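Local coordinates for probable transcriptional regulator, LysR family protein (Rhodococcus sp., PDB 2QL3) that probably acts as a DNA-binding transcriptional regulator of the LysR family, this chain being its C-terminal substrate-binding domain, at residues R77-L83 with W151-R157. Numbering follows the deposited sequence.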
ATOM      1  N   ARG A  77       4.206  13.719  14.050  1.00 32.03           N
ATOM      2  CA  ARG A  77       3.546  14.364  12.905  1.00 34.48           C
ATOM      3  C   ARG A  77       2.143  14.687  13.236  1.00 32.39           C
ATOM      4  O   ARG A  77       1.446  13.933  13.893  1.00 32.61           O
ATOM      5  CB  ARG A  77       3.534  13.460  11.657  1.00 36.33           C
ATOM      6  CG  ARG A  77       4.903  12.895  11.283  1.00 39.98           C
ATOM      7  CD  ARG A  77       5.439  13.591  10.074  1.00 46.21           C
ATOM      8  NE  ARG A  77       5.408  12.674   8.933  1.00 48.68           N
ATOM      9  CZ  ARG A  77       5.402  13.045   7.641  1.00 47.58           C
ATOM     10  NH1 ARG A  77       5.434  14.345   7.307  1.00 45.71           N
ATOM     11  NH2 ARG A  77       5.387  12.103   6.692  1.00 37.30           N
ATOM     12  N   GLU A  78       1.742  15.829  12.740  1.00 33.49           N
ATOM     13  CA  GLU A  78       0.383  16.332  12.793  1.00 34.03           C
ATOM     14  C   GLU A  78      -0.496  15.618  11.751  1.00 32.66           C
ATOM     15  O   GLU A  78      -0.115  15.543  10.605  1.00 32.78           O
ATOM     16  CB  GLU A  78       0.486  17.795  12.406  1.00 35.85           C
ATOM     17  CG  GLU A  78       0.459  18.802  13.508  1.00 40.89           C
ATOM     18  CD  GLU A  78      -0.857  19.577  13.470  1.00 48.77           C
ATOM     19  OE1 GLU A  78      -1.598  19.466  14.478  1.00 52.38           O
ATOM     20  OE2 GLU A  78      -1.151  20.287  12.445  1.00 46.69           O
ATOM     21  N   PRO A  79      -1.684  15.114  12.138  1.00 31.95           N
ATOM     22  CA  PRO A  79      -2.633  14.725  11.056  1.00 31.55           C
ATOM     23  C   PRO A  79      -2.897  15.902  10.111  1.00 31.05           C
ATOM     24  O   PRO A  79      -2.955  17.066  10.582  1.00 30.97           O
ATOM     25  CB  PRO A  79      -3.939  14.392  11.784  1.00 30.92           C
ATOM     26  CG  PRO A  79      -3.548  14.244  13.249  1.00 31.94           C
ATOM     27  CD  PRO A  79      -2.210  14.878  13.499  1.00 30.67           C
HETATM   28  N   MSE A  80      -3.039  15.588   8.814  1.00 29.58           N
HETATM   29  CA  MSE A  80      -3.350  16.547   7.743  1.00 29.67           C
HETATM   30  C   MSE A  80      -4.521  16.090   6.848  1.00 28.55           C
HETATM   31  O   MSE A  80      -4.819  14.905   6.704  1.00 26.01           O
HETATM   32  CB  MSE A  80      -2.122  16.831   6.878  1.00 30.86           C
HETATM   33  CG  MSE A  80      -1.694  15.682   5.955  1.00 34.62           C
HETATM   34 SE   MSE A  80       0.286  15.584   5.727  0.50 34.33          SE
HETATM   35  CE  MSE A  80       0.846  14.546   7.299  1.00 38.12           C
ATOM     36  N   VAL A  81      -5.220  17.072   6.311  1.00 27.32           N
ATOM     37  CA  VAL A  81      -6.239  16.821   5.314  1.00 26.61           C
ATOM     38  C   VAL A  81      -5.574  16.700   3.940  1.00 26.09           C
ATOM     39  O   VAL A  81      -4.605  17.405   3.680  1.00 25.16           O
ATOM     40  CB  VAL A  81      -7.373  17.945   5.353  1.00 24.50           C
ATOM     41  CG1 VAL A  81      -8.163  17.956   4.088  1.00 23.17           C
ATOM     42  CG2 VAL A  81      -8.309  17.610   6.501  1.00 26.20           C
ATOM     43  N   VAL A  82      -6.086  15.778   3.107  1.00 24.63           N
ATOM     44  CA  VAL A  82      -5.591  15.603   1.768  1.00 23.77           C
ATOM     45  C   VAL A  82      -6.776  15.678   0.868  1.00 24.90           C
ATOM     46  O   VAL A  82      -7.802  15.031   1.122  1.00 25.41           O
ATOM     47  CB  VAL A  82      -4.729  14.279   1.610  1.00 24.99           C
ATOM     48  CG1 VAL A  82      -4.013  14.247   0.271  1.00 21.79           C
ATOM     49  CG2 VAL A  82      -3.716  14.130   2.754  1.00 24.55           C
ATOM     50  N   LEU A  83      -6.655  16.529  -0.158  1.00 26.07           N
ATOM     51  CA  LEU A  83      -7.714  16.860  -1.127  1.00 26.18           C
ATOM     52  C   LEU A  83      -7.195  16.603  -2.541  1.00 25.95           C
ATOM     53  O   LEU A  83      -5.960  16.599  -2.798  1.00 25.42           O
ATOM     54  CB  LEU A  83      -7.996  18.353  -1.088  1.00 27.44           C
ATOM     55  CG  LEU A  83      -8.939  18.960  -0.043  1.00 30.17           C
ATOM     56  CD1 LEU A  83      -9.446  17.992   1.023  1.00 30.44           C
ATOM     57  CD2 LEU A  83      -8.433  20.302   0.487  1.00 30.32           C
ATOM     58  N   TRP A 151     -12.241  13.361   0.373  1.00 24.04           N
ATOM     59  CA  TRP A 151     -11.124  13.935   1.097  1.00 25.29           C
ATOM     60  C   TRP A 151     -10.663  12.869   2.084  1.00 24.66           C
ATOM     61  O   TRP A 151     -11.466  12.006   2.487  1.00 24.18           O
ATOM     62  CB  TRP A 151     -11.563  15.223   1.831  1.00 24.94           C
ATOM     63  CG  TRP A 151     -12.690  15.058   2.846  1.00 23.27           C
ATOM     64  CD1 TRP A 151     -14.038  15.181   2.602  1.00 24.26           C
ATOM     65  CD2 TRP A 151     -12.565  14.753   4.236  1.00 23.99           C
ATOM     66  NE1 TRP A 151     -14.749  14.976   3.755  1.00 25.33           N
ATOM     67  CE2 TRP A 151     -13.874  14.700   4.772  1.00 23.57           C
ATOM     68  CE3 TRP A 151     -11.471  14.508   5.089  1.00 26.25           C
ATOM     69  CZ2 TRP A 151     -14.125  14.430   6.116  1.00 26.19           C
ATOM     70  CZ3 TRP A 151     -11.724  14.256   6.432  1.00 26.38           C
ATOM     71  CH2 TRP A 151     -13.044  14.221   6.936  1.00 24.17           C
ATOM     72  N   THR A 152      -9.408  12.934   2.519  1.00 26.38           N
ATOM     73  CA  THR A 152      -8.991  12.074   3.607  1.00 27.05           C
ATOM     74  C   THR A 152      -8.217  12.793   4.695  1.00 28.86           C
ATOM     75  O   THR A 152      -7.932  13.978   4.606  1.00 29.94           O
ATOM     76  CB  THR A 152      -8.231  10.794   3.123  1.00 27.26           C
ATOM     77  OG1 THR A 152      -8.301   9.794   4.161  1.00 29.34           O
ATOM     78  CG2 THR A 152      -6.740  11.094   2.718  1.00 26.16           C
ATOM     79  N   LEU A 153      -7.873  12.064   5.733  1.00 30.17           N
ATOM     80  CA  LEU A 153      -6.826  12.539   6.633  1.00 31.95           C
ATOM     81  C   LEU A 153      -5.790  11.476   6.852  1.00 30.94           C
ATOM     82  O   LEU A 153      -6.128  10.307   6.992  1.00 31.15           O
ATOM     83  CB  LEU A 153      -7.395  13.070   7.950  1.00 33.32           C
ATOM     84  CG  LEU A 153      -8.233  12.310   8.947  1.00 38.02           C
ATOM     85  CD1 LEU A 153      -7.339  11.939  10.118  1.00 37.99           C
ATOM     86  CD2 LEU A 153      -9.355  13.192   9.450  1.00 36.81           C
ATOM     87  N   LEU A 154      -4.530  11.907   6.867  1.00 30.77           N
ATOM     88  CA  LEU A 154      -3.361  11.023   6.887  1.00 29.52           C
ATOM     89  C   LEU A 154      -2.325  11.545   7.863  1.00 29.70           C
ATOM     90  O   LEU A 154      -2.155  12.760   8.049  1.00 29.16           O
ATOM     91  CB  LEU A 154      -2.727  10.899   5.477  1.00 29.81           C
ATOM     92  CG  LEU A 154      -3.540  10.228   4.314  1.00 26.34           C
ATOM     93  CD1 LEU A 154      -2.827  10.413   3.009  1.00 21.44           C
ATOM     94  CD2 LEU A 154      -3.957   8.730   4.515  1.00 24.87           C
ATOM     95  N   LEU A 155      -1.603  10.596   8.458  1.00 30.86           N
ATOM     96  CA  LEU A 155      -0.614  10.861   9.490  1.00 31.36           C
ATOM     97  C   LEU A 155       0.759  11.031   8.858  1.00 31.11           C
ATOM     98  O   LEU A 155       1.705  11.465   9.518  1.00 31.24           O
ATOM     99  CB  LEU A 155      -0.585   9.718  10.530  1.00 31.88           C
ATOM    100  CG  LEU A 155      -1.632   9.812  11.646  1.00 36.03           C
ATOM    101  CD1 LEU A 155      -1.209  10.899  12.599  1.00 41.67           C
ATOM    102  CD2 LEU A 155      -3.017  10.185  11.136  1.00 42.78           C
ATOM    103  N   GLN A 156       0.881  10.635   7.604  1.00 29.11           N
ATOM    104  CA  GLN A 156       2.141  10.818   6.941  1.00 29.76           C
ATOM    105  C   GLN A 156       1.966  11.385   5.543  1.00 28.45           C
ATOM    106  O   GLN A 156       0.896  11.303   4.940  1.00 27.86           O
ATOM    107  CB  GLN A 156       2.884   9.495   6.854  1.00 31.11           C
ATOM    108  CG  GLN A 156       3.028   8.772   8.197  1.00 33.97           C
ATOM    109  CD  GLN A 156       3.791   7.540   8.008  1.00 40.80           C
ATOM    110  OE1 GLN A 156       3.208   6.445   7.863  1.00 44.41           O
ATOM    111  NE2 GLN A 156       5.114   7.687   7.927  1.00 38.42           N
ATOM    112  N   ARG A 157       3.057  11.908   5.026  1.00 27.47           N
ATOM    113  CA  ARG A 157       3.053  12.604   3.756  1.00 27.35           C
ATOM    114  C   ARG A 157       4.215  12.127   2.881  1.00 27.40           C
ATOM    115  O   ARG A 157       5.328  12.535   3.090  1.00 26.38           O
ATOM    116  CB  ARG A 157       3.125  14.119   3.971  1.00 26.79           C
ATOM    117  CG  ARG A 157       3.468  14.855   2.693  1.00 25.80           C
ATOM    118  CD  ARG A 157       2.681  16.045   2.336  1.00 32.33           C
ATOM    119  NE  ARG A 157       3.219  17.300   2.820  1.00 35.07           N
ATOM    120  CZ  ARG A 157       3.171  18.485   2.195  1.00 35.07           C
ATOM    121  NH1 ARG A 157       3.677  19.535   2.824  1.00 37.94           N
ATOM    122  NH2 ARG A 157       2.676  18.669   0.975  1.00 30.35           N
TER
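Val82 and Leu154 meet nearly at right angles on one face of a short antiparallel ladder, CG2 of Val82 lying 3.8 Å from CD1 of Leu154. Thr152, directly opposite Val82, brings its CG2 methyl in beside the valine CB, while its hydroxyl OG1 turns to the carbonyl of Val107. The backbone pairs beneath illustrate how a ladder fixes such side chains in register: Met80 with Leu154 and Val82 with Thr152 each exchange two hydrogen bonds. The strand directions are 135° apart, so the pairing is well twisted.

From within the ladder, Met80, present as selenomethionine, leaves on the same face as Val82 with CG between its backbone N and carbonyl carbon (chi1 72°). Two further bends carry its end across Arg157, SE reaching CB of that arginine at 3.6 Å and CE lying against the Leu155–Gln156 backbone. Arg157 continues past it to a salt bridge with Asp161. Arg77 sets CB 3.4 Å from Leu155 O; with CG anti to the carbonyl carbon (chi1 -51°), its bent chain brings the guanidinium alongside Gln156 and Arg157, Arg157 O at its edge, in plane. Just past the paired residues, the Pro79 and Leu155 side chains lie side by side, pointing the same way.

The pairing belongs to the periplasmic-binding-protein-like fold. Helix 138-147 packs against Thr152 and Leu154, helix 114-125 against Pro79, Leu153 and Leu155, and strand 169-173 pairs with the other edge of strand 69-84.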